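Local atomic coordinates of Slr0280 protein (Synechocystis sp., PDB entry 5H3K), a protein that is of unknown function but carries a phosphodiester glycosidase (NAGPA-family) domain, so it probably acts on a glycosidic phosphodiester. Residues T297-R303 / N539-V545; G306-L312 / A604-R610; G502-Q508 / A570-N575. The contacts are given in a common frame with arbitrary orientation. Residue numbers count along the deposited sequence, not the author numbering.

Overall arrangement
Contacts 1 and 3 lie in one eight-stranded antiparallel sheet, their centres about 14 Å apart and separated by strand 531-536, which pairs with 542-547 on one side and 572-576 on the other. Contact 2 belongs to a second, six-stranded antiparallel sheet. Its centre is about 12 Å from that of contact 1, and the two pack directly, I300 and I542 meeting I307, L309 and V607; the centres of contacts 2 and 3 are about 20 Å apart. Strands 291-300 and 307-313 are consecutive and pass from one sheet to the other. Contact 3 is nested inside the loop closed by contact 2, while contact 1 crosses both, so the C-terminal family region is interwoven with earlier strands.

Contact 1: residues T297-R303 / N539-V545; sequences TVTINPR and NGNIILV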
loop_
_atom_site.group_PDB
_atom_site.type_symbol
_atom_site.label_atom_id
_atom_site.label_comp_id
_atom_site.label_asym_id
_atom_site.label_seq_id
_atom_site.Cartn_x
_atom_site.Cartn_y
_atom_site.Cartn_z
ATOM N N THR A 297 -5.886 -0.905 -10.158
ATOM C CA THR A 297 -5.352 0.450 -10.215
ATOM C C THR A 297 -6.201 1.421 -9.418
ATOM O O THR A 297 -7.417 1.245 -9.265
ATOM C CB THR A 297 -5.247 0.984 -11.656
ATOM O OG1 THR A 297 -6.550 1.002 -12.257
ATOM C CG2 THR A 297 -4.309 0.125 -12.494
ATOM N N VAL A 298 -5.555 2.467 -8.930
ATOM C CA VAL A 298 -6.278 3.627 -8.438
ATOM C C VAL A 298 -5.668 4.815 -9.137
ATOM O O VAL A 298 -4.445 4.995 -9.129
ATOM C CB VAL A 298 -6.186 3.790 -6.930
ATOM C CG1 VAL A 298 -6.902 5.055 -6.512
ATOM C CG2 VAL A 298 -6.786 2.569 -6.229
ATOM N N THR A 299 -6.521 5.603 -9.782
ATOM C CA THR A 299 -6.056 6.735 -10.567
ATOM C C THR A 299 -6.463 8.017 -9.856
ATOM O O THR A 299 -7.616 8.182 -9.445
ATOM C CB THR A 299 -6.616 6.703 -12.005
ATOM O OG1 THR A 299 -6.146 5.522 -12.676
ATOM C CG2 THR A 299 -6.152 7.936 -12.782
ATOM N N ILE A 300 -5.508 8.919 -9.693
ATOM C CA ILE A 300 -5.707 10.095 -8.866
ATOM C C ILE A 300 -5.344 11.331 -9.673
ATOM O O ILE A 300 -4.261 11.392 -10.253
ATOM C CB ILE A 300 -4.795 10.060 -7.612
ATOM C CG1 ILE A 300 -5.108 8.851 -6.720
ATOM C CG2 ILE A 300 -4.918 11.352 -6.822
ATOM C CD1 ILE A 300 -4.028 7.767 -6.764
ATOM N N ASN A 301 -6.254 12.303 -9.722
ATOM C CA ASN A 301 -5.945 13.602 -10.310
ATOM C C ASN A 301 -5.323 14.487 -9.241
ATOM O O ASN A 301 -6.030 14.998 -8.374
ATOM C CB ASN A 301 -7.216 14.251 -10.870
ATOM C CG ASN A 301 -6.945 15.618 -11.503
ATOM O OD1 ASN A 301 -5.841 16.168 -11.394
ATOM N ND2 ASN A 301 -7.959 16.173 -12.153
ATOM N N PRO A 302 -3.994 14.698 -9.312
ATOM C CA PRO A 302 -3.268 15.395 -8.245
ATOM C C PRO A 302 -3.544 16.900 -8.277
ATOM O O PRO A 302 -3.043 17.648 -7.438
ATOM C CB PRO A 302 -1.801 15.103 -8.584
ATOM C CG PRO A 302 -1.790 15.028 -10.079
ATOM C CD PRO A 302 -3.128 14.426 -10.478
ATOM N N ARG A 303 -4.344 17.324 -9.247
ATOM C CA ARG A 303 -4.756 18.719 -9.364
ATOM C C ARG A 303 -6.145 18.963 -8.775
ATOM O O ARG A 303 -6.580 20.112 -8.663
ATOM C CB ARG A 303 -4.728 19.156 -10.832
ATOM C CG ARG A 303 -3.327 19.262 -11.414
ATOM C CD ARG A 303 -3.324 19.037 -12.915
ATOM N NE ARG A 303 -3.413 17.618 -13.269
ATOM C CZ ARG A 303 -4.362 17.095 -14.039
ATOM N NH1 ARG A 303 -5.310 17.872 -14.546
ATOM N NH2 ARG A 303 -4.363 15.798 -14.311
ATOM N N ASN A 539 -2.759 12.833 -19.109
ATOM C CA ASN A 539 -3.445 13.953 -18.480
ATOM C C ASN A 539 -2.712 14.434 -17.237
ATOM O O ASN A 539 -3.117 15.409 -16.593
ATOM C CB ASN A 539 -4.867 13.543 -18.117
ATOM C CG ASN A 539 -5.567 12.800 -19.244
ATOM O OD1 ASN A 539 -6.051 11.675 -19.062
ATOM N ND2 ASN A 539 -5.622 13.425 -20.420
ATOM N N GLY A 540 -1.625 13.748 -16.903
ATOM C CA GLY A 540 -0.889 14.059 -15.701
ATOM C C GLY A 540 -1.615 13.519 -14.483
ATOM O O GLY A 540 -1.366 13.979 -13.372
ATOM N N ASN A 541 -2.511 12.553 -14.682
ATOM C CA ASN A 541 -3.072 11.822 -13.541
ATOM C C ASN A 541 -2.086 10.763 -13.071
ATOM O O ASN A 541 -1.376 10.168 -13.882
ATOM C CB ASN A 541 -4.396 11.129 -13.892
ATOM C CG ASN A 541 -5.532 12.110 -14.142
ATOM O OD1 ASN A 541 -5.625 13.159 -13.503
ATOM N ND2 ASN A 541 -6.398 11.767 -15.081
ATOM N N ILE A 542 -2.066 10.511 -11.768
ATOM C CA ILE A 542 -1.178 9.511 -11.194
ATOM C C ILE A 542 -1.896 8.178 -11.121
ATOM O O ILE A 542 -3.050 8.113 -10.701
ATOM C CB ILE A 542 -0.733 9.943 -9.791
ATOM C CG1 ILE A 542 0.134 11.209 -9.897
ATOM C CG2 ILE A 542 -0.008 8.783 -9.061
ATOM C CD1 ILE A 542 0.366 11.909 -8.570
ATOM N N ILE A 543 -1.229 7.109 -11.546
ATOM C CA ILE A 543 -1.807 5.776 -11.435
ATOM C C ILE A 543 -0.977 4.936 -10.474
ATOM O O ILE A 543 0.236 4.841 -10.615
ATOM C CB ILE A 543 -1.879 5.063 -12.805
ATOM C CG1 ILE A 543 -2.444 6.010 -13.863
ATOM C CG2 ILE A 543 -2.749 3.818 -12.713
ATOM C CD1 ILE A 543 -2.194 5.542 -15.279
ATOM N N LEU A 544 -1.633 4.376 -9.467
ATOM C CA LEU A 544 -1.000 3.401 -8.589
ATOM C C LEU A 544 -1.440 2.036 -9.099
ATOM O O LEU A 544 -2.641 1.803 -9.316
ATOM C CB LEU A 544 -1.443 3.606 -7.142
ATOM C CG LEU A 544 -1.307 5.021 -6.570
ATOM C CD1 LEU A 544 -1.717 5.032 -5.102
ATOM C CD2 LEU A 544 0.113 5.544 -6.707
ATOM N N VAL A 545 -0.486 1.126 -9.289
ATOM C CA VAL A 545 -0.749 -0.143 -9.980
ATOM C C VAL A 545 -0.235 -1.352 -9.202
ATOM O O VAL A 545 0.915 -1.361 -8.763
ATOM C CB VAL A 545 -0.031 -0.156 -11.353
ATOM C CG1 VAL A 545 -0.357 -1.446 -12.121
ATOM C CG2 VAL A 545 -0.404 1.075 -12.165
#
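T297-I300 and I542-V545 run antiparallel at 164°, their axes 4.7 Å apart, and the backbone polar groups facing each other are paired in two complete rungs. In the first, V298 N donates to L544 O (3.0 Å) and L544 N returns to V298 O (2.9 Å); in the second, I300 N to I542 O and I542 N to I300 O are both 2.8 Å. The non-hydrogen-bonded pairs, T297 with V545 and T299 with I543, turn their backbone polar groups outward: T297 and T299 bond to Q282 and T280 of strand 279-288, I543 and V545 to A535 and A533 of strand 531-536. The hydroxyl of T297 accepts from R284.

Past the strand end, N301 OD1 accepts from R303 N (2.9 Å), an Asx turn that satisfies an amide beyond the ladder. The turn leaves P302 CB against I542 CD1 (3.9 Å). R303 then sends NH2 back to within 2.6 Å of N539 O and 3.0 Å of N541 OD1; both angles are too poor for hydrogen bonds. Within its own turn, D537 OD1 accepts from the amides of N539 and N541. I300 CD1 meets L544 CG at 3.9 Å on the face shared with V298 and I542, where V336 and I338 cover L544. The chemistry implies a join of strands 291-300 and 542-547, inside the eight-stranded antiparallel sheet, held by main-chain bonds and packed with aliphatic side chains on the face of V298, I300, I542 and L544, with polar side chains serving the turns at its end.

Contact 2: residues G306-L312 / A604-R610; sequences GISLRPL and AIGVFVR
Strands I307-L312 and A604-V609 are extended and antiparallel, their axes 4.5 Å apart and inclined at 147°. I307-V609, L309-V607 and P311-I605 are non-hydrogen-bonded pairs (CA-CA 4.5-4.6 Å), S308-F608, R310-G606 and L312-A604 hydrogen-bonded ones (5.1-5.2 Å). Each of these last three makes two N-to-O bonds of 2.8-2.9 Å, and R610 N to G306 O adds a seventh of 2.7 Å. G306 enters at phi/psi 85/-1, where a CB would collide with R610 O.

F608 (chi1 m, chi2 84°) lies on the face of S308, R310 and L312, its ring edge against L312 CD2, 3.8 Å from CZ; L312 is m,t. G606 makes room there, L312 CD1 lying 3.9 Å from its CA. R310 (m, m, t) curls back so that NH1 donates to L309 O (2.9 Å), while NH2 forms a salt bridge with D375. On the other face L309 (m,p) sets CD2 3.9 Å from I605 CG2 and CG 3.9 Å from V607 CG2. Strand 336-339 pairs with the other edge of 604-609, I605 bonding to I338. Within these residues the ladder is a regular antiparallel one, pairing the last strand, 600-609, with 307-313 in a six-stranded antiparallel sheet.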
loop_
_atom_site.group_PDB
_atom_site.type_symbol
_atom_site.label_atom_id
_atom_site.label_comp_id
_atom_site.label_asym_id
_atom_site.label_seq_id
_atom_site.Cartn_x
_atom_site.Cartn_y
_atom_site.Cartn_z
ATOM N N GLY A 306 -7.607 19.801 -2.745
ATOM C CA GLY A 306 -7.485 19.098 -1.486
ATOM C C GLY A 306 -6.775 17.754 -1.554
ATOM O O GLY A 306 -6.621 17.098 -0.519
ATOM N N ILE A 307 -6.353 17.336 -2.746
ATOM C CA ILE A 307 -5.607 16.077 -2.875
ATOM C C ILE A 307 -4.116 16.311 -2.733
ATOM O O ILE A 307 -3.556 17.199 -3.386
ATOM C CB ILE A 307 -5.885 15.366 -4.209
ATOM C CG1 ILE A 307 -7.321 14.832 -4.222
ATOM C CG2 ILE A 307 -4.880 14.220 -4.438
ATOM C CD1 ILE A 307 -7.599 13.830 -5.327
ATOM N N SER A 308 -3.468 15.512 -1.883
ATOM C CA SER A 308 -2.019 15.564 -1.758
ATOM C C SER A 308 -1.486 14.147 -1.640
ATOM O O SER A 308 -2.237 13.219 -1.321
ATOM C CB SER A 308 -1.581 16.403 -0.554
ATOM O OG SER A 308 -2.151 15.930 0.653
ATOM N N LEU A 309 -0.202 13.983 -1.946
ATOM C CA LEU A 309 0.471 12.708 -1.741
ATOM C C LEU A 309 1.632 12.909 -0.770
ATOM O O LEU A 309 2.300 13.947 -0.785
ATOM C CB LEU A 309 0.968 12.097 -3.057
ATOM C CG LEU A 309 -0.056 11.405 -3.966
ATOM C CD1 LEU A 309 -0.960 12.425 -4.608
ATOM C CD2 LEU A 309 0.647 10.594 -5.046
ATOM N N ARG A 310 1.848 11.919 0.089
ATOM C CA ARG A 310 2.977 11.922 1.018
ATOM C C ARG A 310 3.555 10.535 1.124
ATOM O O ARG A 310 2.811 9.561 1.209
ATOM C CB ARG A 310 2.535 12.336 2.428
ATOM C CG ARG A 310 2.187 13.819 2.597
ATOM C CD ARG A 310 3.416 14.711 2.419
ATOM N NE ARG A 310 3.084 16.110 2.667
ATOM C CZ ARG A 310 2.653 16.950 1.731
ATOM N NH1 ARG A 310 2.501 16.540 0.478
ATOM N NH2 ARG A 310 2.365 18.204 2.053
ATOM N N PRO A 311 4.888 10.438 1.171
ATOM C CA PRO A 311 5.481 9.161 1.570
ATOM C C PRO A 311 5.192 8.915 3.041
ATOM O O PRO A 311 5.184 9.859 3.847
ATOM C CB PRO A 311 6.986 9.370 1.336
ATOM C CG PRO A 311 7.194 10.847 1.390
ATOM C CD PRO A 311 5.897 11.495 0.956
ATOM N N LEU A 312 4.942 7.661 3.390
ATOM C CA LEU A 312 4.576 7.305 4.746
ATOM C C LEU A 312 5.486 6.193 5.198
ATOM O O LEU A 312 5.615 5.179 4.500
ATOM C CB LEU A 312 3.125 6.821 4.774
ATOM C CG LEU A 312 2.052 7.787 4.262
ATOM C CD1 LEU A 312 0.695 7.089 4.344
ATOM C CD2 LEU A 312 2.052 9.058 5.095
ATOM N N ALA A 604 5.451 3.645 2.171
ATOM C CA ALA A 604 4.369 3.657 1.203
ATOM C C ALA A 604 4.246 5.033 0.576
ATOM O O ALA A 604 4.836 6.008 1.052
ATOM C CB ALA A 604 3.075 3.296 1.911
ATOM N N ILE A 605 3.498 5.116 -0.516
ATOM C CA ILE A 605 3.047 6.416 -0.992
ATOM C C ILE A 605 1.579 6.509 -0.615
ATOM O O ILE A 605 0.788 5.641 -0.992
ATOM C CB ILE A 605 3.239 6.563 -2.505
ATOM C CG1 ILE A 605 4.734 6.574 -2.853
ATOM C CG2 ILE A 605 2.586 7.850 -3.038
ATOM C CD1 ILE A 605 5.015 6.452 -4.358
ATOM N N GLY A 606 1.213 7.557 0.120
ATOM C CA GLY A 606 -0.158 7.742 0.580
ATOM C C GLY A 606 -0.826 8.915 -0.124
ATOM O O GLY A 606 -0.180 9.909 -0.458
ATOM N N VAL A 607 -2.125 8.786 -0.364
ATOM C CA VAL A 607 -2.927 9.842 -0.965
ATOM C C VAL A 607 -3.890 10.373 0.092
ATOM O O VAL A 607 -4.564 9.606 0.781
ATOM C CB VAL A 607 -3.735 9.307 -2.159
ATOM C CG1 VAL A 607 -4.586 10.436 -2.780
ATOM C CG2 VAL A 607 -2.801 8.723 -3.208
ATOM N N PHE A 608 -3.941 11.688 0.227
ATOM C CA PHE A 608 -4.785 12.312 1.237
ATOM C C PHE A 608 -5.777 13.246 0.560
ATOM O O PHE A 608 -5.451 13.917 -0.426
ATOM C CB PHE A 608 -3.915 13.061 2.250
ATOM C CG PHE A 608 -3.046 12.153 3.077
ATOM C CD1 PHE A 608 -1.811 11.722 2.603
ATOM C CD2 PHE A 608 -3.491 11.690 4.305
ATOM C CE1 PHE A 608 -1.022 10.862 3.369
ATOM C CE2 PHE A 608 -2.716 10.839 5.071
ATOM C CZ PHE A 608 -1.482 10.421 4.600
ATOM N N VAL A 609 -7.000 13.258 1.070
ATOM C CA VAL A 609 -8.039 14.124 0.533
ATOM C C VAL A 609 -8.499 15.043 1.655
ATOM O O VAL A 609 -9.039 14.579 2.655
ATOM C CB VAL A 609 -9.220 13.311 -0.015
ATOM C CG1 VAL A 609 -10.269 14.246 -0.619
ATOM C CG2 VAL A 609 -8.735 12.324 -1.072
ATOM N N ARG A 610 -8.255 16.342 1.499
ATOM C CA ARG A 610 -8.533 17.312 2.558
ATOM C C ARG A 610 -9.256 18.549 2.041
ATOM O O ARG A 610 -10.296 18.439 1.398
ATOM C CB ARG A 610 -7.233 17.725 3.244
ATOM C CG ARG A 610 -6.591 16.593 4.031
ATOM C CD ARG A 610 -5.119 16.824 4.319
ATOM N NE ARG A 610 -4.600 15.810 5.234
ATOM C CZ ARG A 610 -3.307 15.597 5.459
ATOM N NH1 ARG A 610 -2.397 16.327 4.828
ATOM N NH2 ARG A 610 -2.928 14.652 6.313
#

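Contact 3: residues G502-Q508 / A570-N575; sequences GPLLIDQ and AVNALN
I506 (m,t) lays its side chain over A573 and A570, with I506 CB 3.9 Å from A573 CB, I506 CD1 4.1 Å from A570 CB and I506 CG2 3.4 Å from V571 O. Its strand, 504-507, runs antiparallel to 572-575 at 179°, the axes 4.4 Å apart. L504 and L574 form a non-hydrogen-bonded pair (CA-CA 4.7 Å), I506 and A573 a hydrogen-bonded one (4.8 Å), so the register slips by one residue between them. This is a classic beta bulge: L505, at phi/psi -106/-45, and I506 both face A573, and L505 N (2.9 Å) and I506 N (3.3 Å) both donate to A573 O, while A573 N returns to I506 O (2.9 Å). The bulge turns L505 (m,t) towards the partner strand, where its CD1 lies 3.8 Å from N575 CB; L505 also packs against F561 and L565 of helix 558-567, which covers this face of the eight-stranded sheet and touches A573 and N575.

Before the bulge, P503 follows a cis peptide bond and G502 takes phi/psi 119/166, where a CB would press on the preceding carbonyl. G502 N donates to N575 O (2.9 Å), N575 N to P503 O (3.1 Å), and N575 ND2, with chi1 t and chi2 61°, to G502 O (3.0 Å). At the far end Q508 N donates to N572 OD1 at 2.8 Å, N572 having chi1 m and chi2 -48°.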
loop_
_atom_site.group_PDB
_atom_site.type_symbol
_atom_site.label_atom_id
_atom_site.label_comp_id
_atom_site.label_asym_id
_atom_site.label_seq_id
_atom_site.Cartn_x
_atom_site.Cartn_y
_atom_site.Cartn_z
ATOM N N GLY A 502 12.652 1.634 -8.162
ATOM C CA GLY A 502 13.295 1.242 -9.398
ATOM C C GLY A 502 13.040 -0.197 -9.810
ATOM O O GLY A 502 12.560 -1.020 -9.026
ATOM N N PRO A 503 13.365 -0.522 -11.068
ATOM C CA PRO A 503 13.946 0.437 -12.018
ATOM C C PRO A 503 12.924 1.371 -12.637
ATOM O O PRO A 503 11.712 1.118 -12.587
ATOM C CB PRO A 503 14.604 -0.453 -13.085
ATOM C CG PRO A 503 13.983 -1.814 -12.912
ATOM C CD PRO A 503 13.456 -1.923 -11.517
ATOM N N LEU A 504 13.410 2.466 -13.202
ATOM C CA LEU A 504 12.566 3.320 -14.026
ATOM C C LEU A 504 12.163 2.501 -15.257
ATOM O O LEU A 504 13.022 1.899 -15.905
ATOM C CB LEU A 504 13.340 4.570 -14.439
ATOM C CG LEU A 504 12.553 5.656 -15.159
ATOM C CD1 LEU A 504 11.492 6.229 -14.229
ATOM C CD2 LEU A 504 13.526 6.752 -15.612
ATOM N N LEU A 505 10.872 2.460 -15.574
ATOM C CA LEU A 505 10.396 1.570 -16.646
ATOM C C LEU A 505 10.022 2.330 -17.916
ATOM O O LEU A 505 10.378 1.916 -19.024
ATOM C CB LEU A 505 9.210 0.721 -16.179
ATOM C CG LEU A 505 9.497 -0.250 -15.034
ATOM C CD1 LEU A 505 8.211 -0.948 -14.604
ATOM C CD2 LEU A 505 10.551 -1.277 -15.453
ATOM N N ILE A 506 9.290 3.430 -17.759
ATOM C CA ILE A 506 8.851 4.222 -18.910
ATOM C C ILE A 506 9.177 5.698 -18.691
ATOM O O ILE A 506 8.969 6.235 -17.594
ATOM C CB ILE A 506 7.330 4.045 -19.161
ATOM C CG1 ILE A 506 6.980 2.557 -19.310
ATOM C CG2 ILE A 506 6.890 4.843 -20.392
ATOM C CD1 ILE A 506 5.495 2.266 -19.485
ATOM N N ASP A 507 9.690 6.358 -19.726
ATOM C CA ASP A 507 10.029 7.776 -19.621
ATOM C C ASP A 507 9.655 8.499 -20.909
ATOM O O ASP A 507 10.152 8.150 -21.986
ATOM C CB ASP A 507 11.517 7.961 -19.321
ATOM C CG ASP A 507 11.860 9.394 -18.943
ATOM O OD1 ASP A 507 12.068 10.220 -19.852
ATOM O OD2 ASP A 507 11.924 9.693 -17.732
ATOM N N GLN A 508 8.767 9.486 -20.788
ATOM C CA GLN A 508 8.223 10.227 -21.931
ATOM C C GLN A 508 7.757 9.284 -23.026
ATOM O O GLN A 508 8.119 9.454 -24.192
ATOM C CB GLN A 508 9.252 11.219 -22.492
ATOM C CG GLN A 508 10.038 12.001 -21.428
ATOM C CD GLN A 508 9.212 13.035 -20.658
ATOM O OE1 GLN A 508 8.062 12.792 -20.274
ATOM N NE2 GLN A 508 9.813 14.196 -20.418
ATOM N N ALA A 570 0.545 4.604 -19.387
ATOM C CA ALA A 570 1.602 5.301 -18.660
ATOM C C ALA A 570 2.543 6.032 -19.615
ATOM O O ALA A 570 3.043 5.434 -20.562
ATOM C CB ALA A 570 2.385 4.324 -17.794
ATOM N N VAL A 571 2.791 7.318 -19.369
ATOM C CA VAL A 571 3.842 8.030 -20.107
ATOM C C VAL A 571 5.161 8.063 -19.334
ATOM O O VAL A 571 6.228 8.126 -19.932
ATOM C CB VAL A 571 3.416 9.460 -20.504
ATOM C CG1 VAL A 571 2.125 9.413 -21.290
ATOM C CG2 VAL A 571 3.239 10.330 -19.289
ATOM N N ASN A 572 5.079 8.040 -18.005
ATOM C CA ASN A 572 6.250 7.844 -17.150
ATOM C C ASN A 572 5.834 6.787 -16.134
ATOM O O ASN A 572 4.695 6.816 -15.691
ATOM C CB ASN A 572 6.608 9.140 -16.400
ATOM C CG ASN A 572 7.067 10.261 -17.323
ATOM O OD1 ASN A 572 7.908 10.064 -18.195
ATOM N ND2 ASN A 572 6.529 11.450 -17.108
ATOM N N ALA A 573 6.724 5.857 -15.778
ATOM C CA ALA A 573 6.388 4.779 -14.857
ATOM C C ALA A 573 7.611 4.337 -14.073
ATOM O O ALA A 573 8.687 4.153 -14.645
ATOM C CB ALA A 573 5.790 3.577 -15.626
ATOM N N LEU A 574 7.429 4.169 -12.765
ATOM C CA LEU A 574 8.479 3.736 -11.855
ATOM C C LEU A 574 8.057 2.429 -11.213
ATOM O O LEU A 574 6.970 2.335 -10.614
ATOM C CB LEU A 574 8.696 4.795 -10.762
ATOM C CG LEU A 574 9.608 4.410 -9.597
ATOM C CD1 LEU A 574 11.029 4.260 -10.098
ATOM C CD2 LEU A 574 9.515 5.507 -8.523
ATOM N N ASN A 575 8.907 1.415 -11.343
ATOM C CA ASN A 575 8.712 0.160 -10.635
ATOM C C ASN A 575 8.931 0.393 -9.151
ATOM O O ASN A 575 9.923 1.014 -8.762
ATOM C CB ASN A 575 9.673 -0.916 -11.134
ATOM C CG ASN A 575 9.370 -2.279 -10.533
ATOM O OD1 ASN A 575 8.269 -2.829 -10.726
ATOM N ND2 ASN A 575 10.323 -2.820 -9.769
#